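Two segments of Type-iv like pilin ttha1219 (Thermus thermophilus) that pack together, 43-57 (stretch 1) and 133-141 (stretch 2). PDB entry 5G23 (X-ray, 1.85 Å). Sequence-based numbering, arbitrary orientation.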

# COMPACT_ATOMS: atom_id res chain seq x y z
N GLY B 43 6.61 13.02 -10.75
CA GLY B 43 5.38 13.18 -11.52
C GLY B 43 4.29 12.54 -10.68
O GLY B 43 4.53 11.53 -9.98
N ARG B 44 3.10 13.10 -10.80
CA ARG B 44 1.95 12.60 -10.10
C ARG B 44 1.61 11.12 -10.42
O ARG B 44 1.38 10.30 -9.53
N LEU B 45 1.63 10.79 -11.70
CA LEU B 45 1.33 9.42 -12.12
C LEU B 45 2.42 8.43 -11.68
O LEU B 45 2.09 7.35 -11.15
N ALA B 46 3.70 8.81 -11.84
CA ALA B 46 4.78 8.00 -11.32
C ALA B 46 4.62 7.72 -9.81
O ALA B 46 4.82 6.59 -9.37
N ASP B 47 4.22 8.73 -9.05
CA ASP B 47 4.03 8.57 -7.58
C ASP B 47 2.90 7.63 -7.31
O ASP B 47 2.96 6.77 -6.38
N GLU B 48 1.89 7.66 -8.16
CA GLU B 48 0.77 6.73 -7.95
C GLU B 48 1.14 5.29 -8.29
O GLU B 48 0.63 4.35 -7.69
N LEU B 49 1.92 5.12 -9.33
CA LEU B 49 2.43 3.80 -9.68
C LEU B 49 3.36 3.28 -8.55
O LEU B 49 3.33 2.05 -8.26
N SER B 50 4.15 4.15 -7.95
CA SER B 50 5.02 3.72 -6.81
C SER B 50 4.18 3.26 -5.59
O SER B 50 4.50 2.25 -5.03
N LEU B 51 3.08 3.95 -5.29
CA LEU B 51 2.18 3.54 -4.24
C LEU B 51 1.63 2.14 -4.58
O LEU B 51 1.52 1.28 -3.70
N THR B 52 1.22 1.96 -5.84
CA THR B 52 0.58 0.73 -6.28
C THR B 52 1.56 -0.40 -6.15
O THR B 52 1.25 -1.49 -5.62
N ALA B 53 2.80 -0.15 -6.54
CA ALA B 53 3.80 -1.20 -6.40
C ALA B 53 4.09 -1.58 -4.94
O ALA B 53 4.29 -2.77 -4.65
N THR B 54 4.10 -0.60 -4.05
CA THR B 54 4.32 -0.88 -2.61
C THR B 54 3.19 -1.73 -2.08
O THR B 54 3.45 -2.69 -1.38
N VAL B 55 1.93 -1.46 -2.53
CA VAL B 55 0.80 -2.27 -2.03
C VAL B 55 0.95 -3.70 -2.50
O VAL B 55 0.79 -4.62 -1.74
N LEU B 56 1.18 -3.90 -3.80
CA LEU B 56 1.23 -5.24 -4.35
C LEU B 56 2.43 -6.02 -3.87
O LEU B 56 2.31 -7.24 -3.62
N ALA B 57 3.58 -5.36 -3.73
CA ALA B 57 4.76 -6.06 -3.29
C ALA B 57 4.64 -6.58 -1.91
O ALA B 57 5.02 -7.73 -1.62
N PRO B 133 -11.29 -1.53 -6.19
CA PRO B 133 -10.40 -0.77 -7.08
C PRO B 133 -9.00 -0.59 -6.52
O PRO B 133 -8.84 -0.42 -5.32
N VAL B 134 -7.99 -0.66 -7.36
CA VAL B 134 -6.68 -0.24 -6.90
C VAL B 134 -6.30 1.05 -7.61
O VAL B 134 -6.04 2.06 -6.98
N LEU B 135 -6.29 1.00 -8.94
CA LEU B 135 -5.79 2.07 -9.76
C LEU B 135 -6.59 2.00 -11.08
O LEU B 135 -6.68 0.96 -11.69
N GLY B 136 -7.04 3.15 -11.56
CA GLY B 136 -7.43 3.31 -12.93
C GLY B 136 -8.93 3.19 -13.15
O GLY B 136 -9.68 3.23 -12.23
N GLY B 137 -9.30 3.02 -14.42
CA GLY B 137 -10.70 2.88 -14.84
C GLY B 137 -11.39 4.26 -14.92
O GLY B 137 -12.62 4.36 -14.90
N ASP B 138 -10.63 5.33 -15.03
CA ASP B 138 -11.18 6.66 -15.16
C ASP B 138 -10.24 7.56 -15.97
O ASP B 138 -9.81 7.22 -17.06
N GLU B 139 -9.89 8.69 -15.40
CA GLU B 139 -8.91 9.58 -15.95
C GLU B 139 -7.63 8.74 -16.18
O GLU B 139 -6.97 8.87 -17.22
N VAL B 140 -7.28 7.92 -15.19
CA VAL B 140 -6.10 7.03 -15.31
C VAL B 140 -6.55 5.78 -16.00
O VAL B 140 -7.50 5.17 -15.58
N GLN B 141 -5.83 5.39 -17.03
CA GLN B 141 -6.05 4.11 -17.71
C GLN B 141 -4.87 3.24 -17.53
O GLN B 141 -3.72 3.64 -17.88

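Packing of residues 133-141 against the helix 44-57 in the pilin-like protein TTHA1219. The two stretches bury 345 Å² between them, both sides summed, and side chains make the contact, with no hydrogen bond crossing it. From 133 to 141, stretch 2 meets the helix from its later turns back to its first: T52 lies across from V134, with CA atoms 7.4 Å apart, and L45 across from V140, with CA atoms 8.4 Å apart. V134 points toward the helix with chi1 t; its CG1 lies 4.0 Å from T52 CG2 and 4.5 Å from L56 CD1. T52 also points toward stretch 2 (chi1 m), whereas L56 leaves its backbone sideways and brings its end nearer through an m, p rotamer.

At L135 the chain turns a corner, and this residue has the largest covered area of the contact, 87 Å². It points toward the helix as t, p. Its CD2 packs 3.6 Å from L49 CD2, which an m, t rotamer carries inward from a sideways start, and lies 3.7 Å from T52 OG1. That hydroxyl presents no unsatisfied donor to the leucine, because T52 OG1 donates to E48 O one turn back in the helix, at 2.9 Å. E48 (t, t) points toward stretch 2.

G136 and G137 make no contact with the helix. The backbone angles of G136 would jam a CB against the preceding carbonyl O, and the positive phi of G137 also favours glycine. D138 (chi1 p) stays clear of the helix and instead shapes its own loop: V140 N donates to D138 OD1 at 2.8 Å, and D138 N donates to V140 O at 3.2 Å. E139 points toward the helix in an extended t, t form, and R44 extends as t, t, t. Their charges are near each other but beyond a salt bridge: R44 NH1 and E139 OE2 are 4.5 Å apart, with the oxygen well out of the guanidinium plane. Both atoms have hydrogen bonds elsewhere in the structure.

V140, buried with chi1 t, points toward the helix and closes this end of the apolar contact. Its CG1 lies 4.2 Å from L45 CD1, which a t, p rotamer brings nearer, and its CG2 lies 3.8 Å from E48 OE1. Q141 is out of reach; its NE2 donates to D138 O at 3.1 Å.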

# COMPACT_ATOMS: atom_id res chain seq x y z
CB ARG B 44 0.76 13.53 -10.39
CG ARG B 44 -0.49 13.13 -9.71
CD ARG B 44 -1.65 14.07 -10.04
NE ARG B 44 -2.88 13.62 -9.45
CZ ARG B 44 -4.07 14.08 -9.76
NH1 ARG B 44 -4.17 15.07 -10.62
NH2 ARG B 44 -5.16 13.63 -9.17
CB LEU B 45 1.12 9.38 -13.64
CG LEU B 45 0.71 8.03 -14.17
CD1 LEU B 45 -0.56 7.55 -13.53
CD2 LEU B 45 0.51 8.13 -15.70
CB ALA B 46 6.15 8.65 -11.55
CB ASP B 47 3.79 9.91 -6.88
CG ASP B 47 5.03 10.77 -6.82
OD1 ASP B 47 6.18 10.28 -7.07
OD2 ASP B 47 4.84 11.96 -6.50
CB GLU B 48 -0.41 7.06 -8.82
CG GLU B 48 -1.68 6.44 -8.32
CD GLU B 48 -2.91 6.91 -9.10
OE1 GLU B 48 -2.80 7.70 -10.11
OE2 GLU B 48 -4.02 6.52 -8.65
CB LEU B 49 3.19 3.79 -10.99
CG LEU B 49 2.37 4.07 -12.24
CD1 LEU B 49 3.23 4.10 -13.47
CD2 LEU B 49 1.25 3.04 -12.45
CB SER B 50 5.99 4.81 -6.38
OG SER B 50 6.87 4.99 -7.52
CB LEU B 51 1.06 4.55 -4.07
CG LEU B 51 1.42 5.86 -3.37
CD1 LEU B 51 0.27 6.83 -3.50
CD2 LEU B 51 1.69 5.62 -1.91
CB THR B 52 0.09 0.87 -7.77
OG1 THR B 52 -0.86 1.91 -7.84
CG2 THR B 52 -0.57 -0.37 -8.26
CB ALA B 53 5.10 -0.77 -7.06
CB THR B 54 4.40 0.42 -1.82
OG1 THR B 54 5.49 1.20 -2.35
CG2 THR B 54 4.55 0.22 -0.32
CB VAL B 55 -0.54 -1.66 -2.47
CG1 VAL B 55 -1.74 -2.56 -2.17
CG2 VAL B 55 -0.77 -0.29 -1.76
CB LEU B 56 1.19 -5.17 -5.89
CG LEU B 56 -0.17 -5.22 -6.58
CD1 LEU B 56 -1.01 -3.99 -6.20
CD2 LEU B 56 0.02 -5.27 -8.12
CB ALA B 57 5.98 -5.19 -3.37
CB PRO B 133 -11.07 0.61 -7.18
CG PRO B 133 -12.44 0.47 -6.55
CD PRO B 133 -12.48 -0.79 -5.74
CB VAL B 134 -5.62 -1.36 -7.19
CG1 VAL B 134 -4.21 -0.94 -6.75
CG2 VAL B 134 -6.00 -2.62 -6.43
CB LEU B 135 -4.26 1.81 -10.07
CG LEU B 135 -3.56 2.87 -10.95
CD1 LEU B 135 -3.48 4.19 -10.28
CD2 LEU B 135 -2.16 2.45 -11.29
CB ASP B 138 -11.46 7.23 -13.72
CG ASP B 138 -10.18 7.15 -12.68
OD1 ASP B 138 -8.95 7.25 -12.99
OD2 ASP B 138 -10.42 6.99 -11.44
CB GLU B 139 -8.74 10.77 -14.93
CG GLU B 139 -7.75 11.86 -15.28
CD GLU B 139 -7.64 12.95 -14.20
OE1 GLU B 139 -8.62 13.15 -13.43
OE2 GLU B 139 -6.58 13.66 -14.12
CB VAL B 140 -5.46 6.67 -13.95
CG1 VAL B 140 -4.33 5.70 -14.12
CG2 VAL B 140 -5.02 7.93 -13.19
CB GLN B 141 -6.30 4.33 -19.21
CG GLN B 141 -7.65 5.00 -19.46
CD GLN B 141 -8.79 4.05 -19.23
OE1 GLN B 141 -8.82 2.93 -19.77
NE2 GLN B 141 -9.73 4.48 -18.42